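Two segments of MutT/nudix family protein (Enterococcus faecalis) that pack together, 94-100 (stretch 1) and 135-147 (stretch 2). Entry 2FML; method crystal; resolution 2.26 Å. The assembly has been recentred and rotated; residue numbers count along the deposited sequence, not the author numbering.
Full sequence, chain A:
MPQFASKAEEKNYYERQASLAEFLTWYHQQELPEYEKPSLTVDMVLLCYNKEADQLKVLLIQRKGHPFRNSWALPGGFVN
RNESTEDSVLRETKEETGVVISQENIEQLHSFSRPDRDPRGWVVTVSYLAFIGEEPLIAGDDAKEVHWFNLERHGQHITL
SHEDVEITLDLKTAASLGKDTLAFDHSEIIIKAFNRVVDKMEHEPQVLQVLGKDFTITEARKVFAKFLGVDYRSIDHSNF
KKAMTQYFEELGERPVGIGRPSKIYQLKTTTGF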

# COMPACT_ATOMS: atom_id res chain seq x y z
N LYS A 94 14.92 6.89 -13.22
CA LYS A 94 15.76 7.71 -14.06
C LYS A 94 17.18 7.16 -14.27
O LYS A 94 17.64 7.11 -15.40
N GLU A 95 17.86 6.74 -13.19
CA GLU A 95 19.27 6.27 -13.28
C GLU A 95 19.34 5.02 -14.14
O GLU A 95 20.29 4.91 -14.97
N GLU A 96 18.34 4.11 -13.96
CA GLU A 96 18.29 2.81 -14.65
C GLU A 96 17.66 2.76 -16.04
O GLU A 96 17.99 1.86 -16.81
N THR A 97 16.77 3.72 -16.36
CA THR A 97 15.96 3.64 -17.59
C THR A 97 16.00 4.91 -18.41
O THR A 97 15.58 4.90 -19.57
N GLY A 98 16.45 6.01 -17.79
CA GLY A 98 16.42 7.32 -18.42
C GLY A 98 15.09 8.04 -18.33
O GLY A 98 14.97 9.15 -18.73
N VAL A 99 14.07 7.42 -17.77
CA VAL A 99 12.72 8.01 -17.81
C VAL A 99 12.48 8.96 -16.63
O VAL A 99 12.77 8.62 -15.45
N VAL A 100 12.01 10.17 -16.97
CA VAL A 100 11.60 11.16 -16.00
C VAL A 100 10.06 11.13 -15.83
O VAL A 100 9.32 11.44 -16.76
N GLU A 135 8.29 6.11 -23.81
CA GLU A 135 9.46 7.00 -23.92
C GLU A 135 10.65 6.26 -24.50
O GLU A 135 10.70 5.03 -24.41
N PRO A 136 11.59 7.00 -25.13
CA PRO A 136 12.93 6.48 -25.39
C PRO A 136 13.64 6.08 -24.08
O PRO A 136 13.45 6.69 -23.01
N LEU A 137 14.43 5.03 -24.16
CA LEU A 137 14.94 4.40 -22.96
C LEU A 137 16.46 4.46 -23.06
O LEU A 137 16.98 4.27 -24.13
N ILE A 138 17.16 4.76 -21.97
CA ILE A 138 18.62 4.52 -21.90
C ILE A 138 19.05 3.77 -20.63
O ILE A 138 18.77 4.19 -19.51
N ALA A 139 19.71 2.63 -20.84
CA ALA A 139 20.18 1.82 -19.75
C ALA A 139 21.08 2.59 -18.78
O ALA A 139 21.87 3.45 -19.18
N GLY A 140 20.95 2.32 -17.49
CA GLY A 140 21.93 2.78 -16.54
C GLY A 140 22.98 1.69 -16.53
O GLY A 140 22.86 0.69 -17.26
N ASP A 141 23.98 1.86 -15.67
CA ASP A 141 25.15 0.97 -15.62
C ASP A 141 24.82 -0.48 -15.24
O ASP A 141 25.43 -1.41 -15.79
N ASP A 142 23.87 -0.64 -14.32
CA ASP A 142 23.40 -1.98 -13.82
C ASP A 142 22.37 -2.71 -14.71
O ASP A 142 21.89 -3.79 -14.37
N ALA A 143 22.07 -2.12 -15.86
CA ALA A 143 21.10 -2.69 -16.73
C ALA A 143 21.81 -3.01 -18.01
O ALA A 143 22.40 -2.10 -18.63
N LYS A 144 21.80 -4.29 -18.38
CA LYS A 144 22.44 -4.78 -19.61
C LYS A 144 21.56 -4.46 -20.81
O LYS A 144 22.02 -4.29 -21.92
N GLU A 145 20.27 -4.42 -20.58
CA GLU A 145 19.30 -4.02 -21.58
C GLU A 145 18.11 -3.47 -20.84
O GLU A 145 17.89 -3.77 -19.66
N VAL A 146 17.36 -2.65 -21.55
CA VAL A 146 16.14 -2.03 -21.04
C VAL A 146 15.18 -1.97 -22.23
O VAL A 146 15.52 -1.48 -23.29
N HIS A 147 13.98 -2.50 -22.05
CA HIS A 147 13.06 -2.60 -23.18
C HIS A 147 11.67 -2.47 -22.68
O HIS A 147 11.35 -2.87 -21.54

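The end of a helix often docks against a neighbouring loop through its free carbonyls, leaving the side chains to fill in around a backbone seam. Stretches 94-100 and 135-147 of this MutT/nudix family protein are a compact example, burying 447 Å² in total. The helix runs through T97, and the carbonyls of its last residues accept from the partner stretch: G140 N donates to E96 O at 3.1 Å, and I138 N donates to T97 O at 2.9 Å.

Glycines make this close approach possible. G98 leaves the helix with positive phi, a conformation that by itself favours glycine, and a CB there would lie 2.6 Å from I138 CG1. G140 has no such phi, but a CB on it would sit 2.1 Å from E95 O. Its CA instead makes a CA-H...O contact, with G140 CA 3.1 Å from E95 O; L137 CA does likewise with T97 O at 3.5 Å.

Apolar side chains pack along the flanks of this seam. V99, chi1 t, has its CA-to-CB bond sideways, and its CG2 meets L137 CD2 at 3.8 Å; the leucine is in the m,t rotamer. T97 directs its CB away from the partner stretch, yet with chi1 p its CG2 still comes within 3.9 Å of V146 CG2. V146, also p, points its CB toward the helix end, as does A143, whose CB lies 4.1 Å from E96 O. I138, with chi1 p and chi2 between wells at -139°, has its CA-to-CB bond sideways, and its CG1 lies 4.0 Å from G98 CA.

Polar side chains serve varied ends. The threonine hydroxyl works locally: OG1 of T97 accepts a hydrogen bond from V99 N at 3.1 Å, helping to fix the chain just past the helix. E135 points its CB toward stretch 1, with chi1 at -34° and chi2 at -107°, both between wells, and brings its OE1 to 3.5 Å from V99 CG1. That same oxygen accepts a hydrogen bond from water 1, the water O and E135 OE1 being 2.8 Å apart, while the water accepts one from V100 N at 3.0 Å. A single solvent molecule thus bridges the carboxylate to the opposing backbone.

Acidic groups also meet without pairing. E96, chi1 m, starts away from stretch 2, but its end comes nearer, placing OE2 4.3 Å from D142 CB and 4.4 Å from D142 OD2. D142 is likewise m. These like charges form no salt bridge; E96 OE1 is hydrogen-bonded elsewhere in the structure.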

# COMPACT_ATOMS: atom_id res chain seq x y z
CB LYS A 94 15.80 9.16 -13.58
CG LYS A 94 16.35 10.07 -14.64
CD LYS A 94 16.65 11.46 -14.11
CE LYS A 94 17.44 12.26 -15.16
NZ LYS A 94 17.86 13.54 -14.51
CB GLU A 95 19.91 5.97 -11.90
CG GLU A 95 19.61 7.04 -10.80
CD GLU A 95 20.67 7.23 -9.66
OE1 GLU A 95 20.96 6.23 -8.95
OE2 GLU A 95 21.14 8.41 -9.48
CB GLU A 96 17.64 1.74 -13.78
CG GLU A 96 18.26 1.65 -12.40
CD GLU A 96 18.23 0.24 -11.79
OE1 GLU A 96 17.24 -0.52 -11.99
OE2 GLU A 96 19.22 -0.06 -11.06
CB THR A 97 14.44 3.36 -17.32
OG1 THR A 97 13.86 4.48 -16.66
CG2 THR A 97 14.23 2.08 -16.50
CB VAL A 99 11.67 6.91 -17.89
CG1 VAL A 99 10.28 7.52 -18.12
CG2 VAL A 99 12.07 5.92 -18.98
CB VAL A 100 12.08 12.58 -16.41
CG1 VAL A 100 11.77 13.58 -15.33
CG2 VAL A 100 13.57 12.59 -16.73
CB GLU A 135 9.89 7.56 -22.57
CG GLU A 135 8.78 7.84 -21.60
CD GLU A 135 8.51 9.29 -21.41
OE1 GLU A 135 8.81 9.79 -20.30
OE2 GLU A 135 8.01 9.93 -22.36
CB PRO A 136 13.67 7.65 -26.07
CG PRO A 136 12.91 8.84 -25.70
CD PRO A 136 11.45 8.39 -25.62
CB LEU A 137 14.45 2.94 -22.93
CG LEU A 137 12.95 2.69 -22.94
CD1 LEU A 137 12.66 1.17 -22.85
CD2 LEU A 137 12.26 3.44 -21.79
CB ILE A 138 19.48 5.77 -22.19
CG1 ILE A 138 18.89 7.00 -21.49
CG2 ILE A 138 19.58 6.00 -23.73
CD1 ILE A 138 18.90 8.30 -22.33
CB ALA A 139 20.89 0.58 -20.31
CB ASP A 141 26.19 1.51 -14.65
CG ASP A 141 27.54 0.81 -14.79
OD1 ASP A 141 27.99 0.57 -15.94
OD2 ASP A 141 28.15 0.50 -13.73
CB ASP A 142 22.87 -1.88 -12.38
CG ASP A 142 23.92 -1.32 -11.41
OD1 ASP A 142 25.15 -1.60 -11.56
OD2 ASP A 142 23.50 -0.58 -10.48
CB ALA A 143 19.97 -1.71 -16.96
CB LYS A 144 22.60 -6.31 -19.55
CG LYS A 144 24.00 -6.84 -19.44
CD LYS A 144 23.98 -8.36 -19.61
CE LYS A 144 24.35 -8.81 -21.02
NZ LYS A 144 24.82 -10.23 -20.99
CB GLU A 145 18.80 -5.21 -22.37
CG GLU A 145 19.84 -6.05 -23.00
CD GLU A 145 19.36 -6.55 -24.31
OE1 GLU A 145 18.70 -7.62 -24.31
OE2 GLU A 145 19.60 -5.84 -25.31
CB VAL A 146 16.38 -0.63 -20.32
CG1 VAL A 146 16.80 0.45 -21.30
CG2 VAL A 146 15.11 -0.21 -19.59
CB HIS A 147 13.17 -3.96 -23.87
CG HIS A 147 14.50 -4.25 -24.49
ND1 HIS A 147 15.27 -5.34 -24.12
CD2 HIS A 147 15.19 -3.62 -25.48
CE1 HIS A 147 16.38 -5.36 -24.85
NE2 HIS A 147 16.36 -4.32 -25.67
O HOH W 1 11.22 11.13 -19.65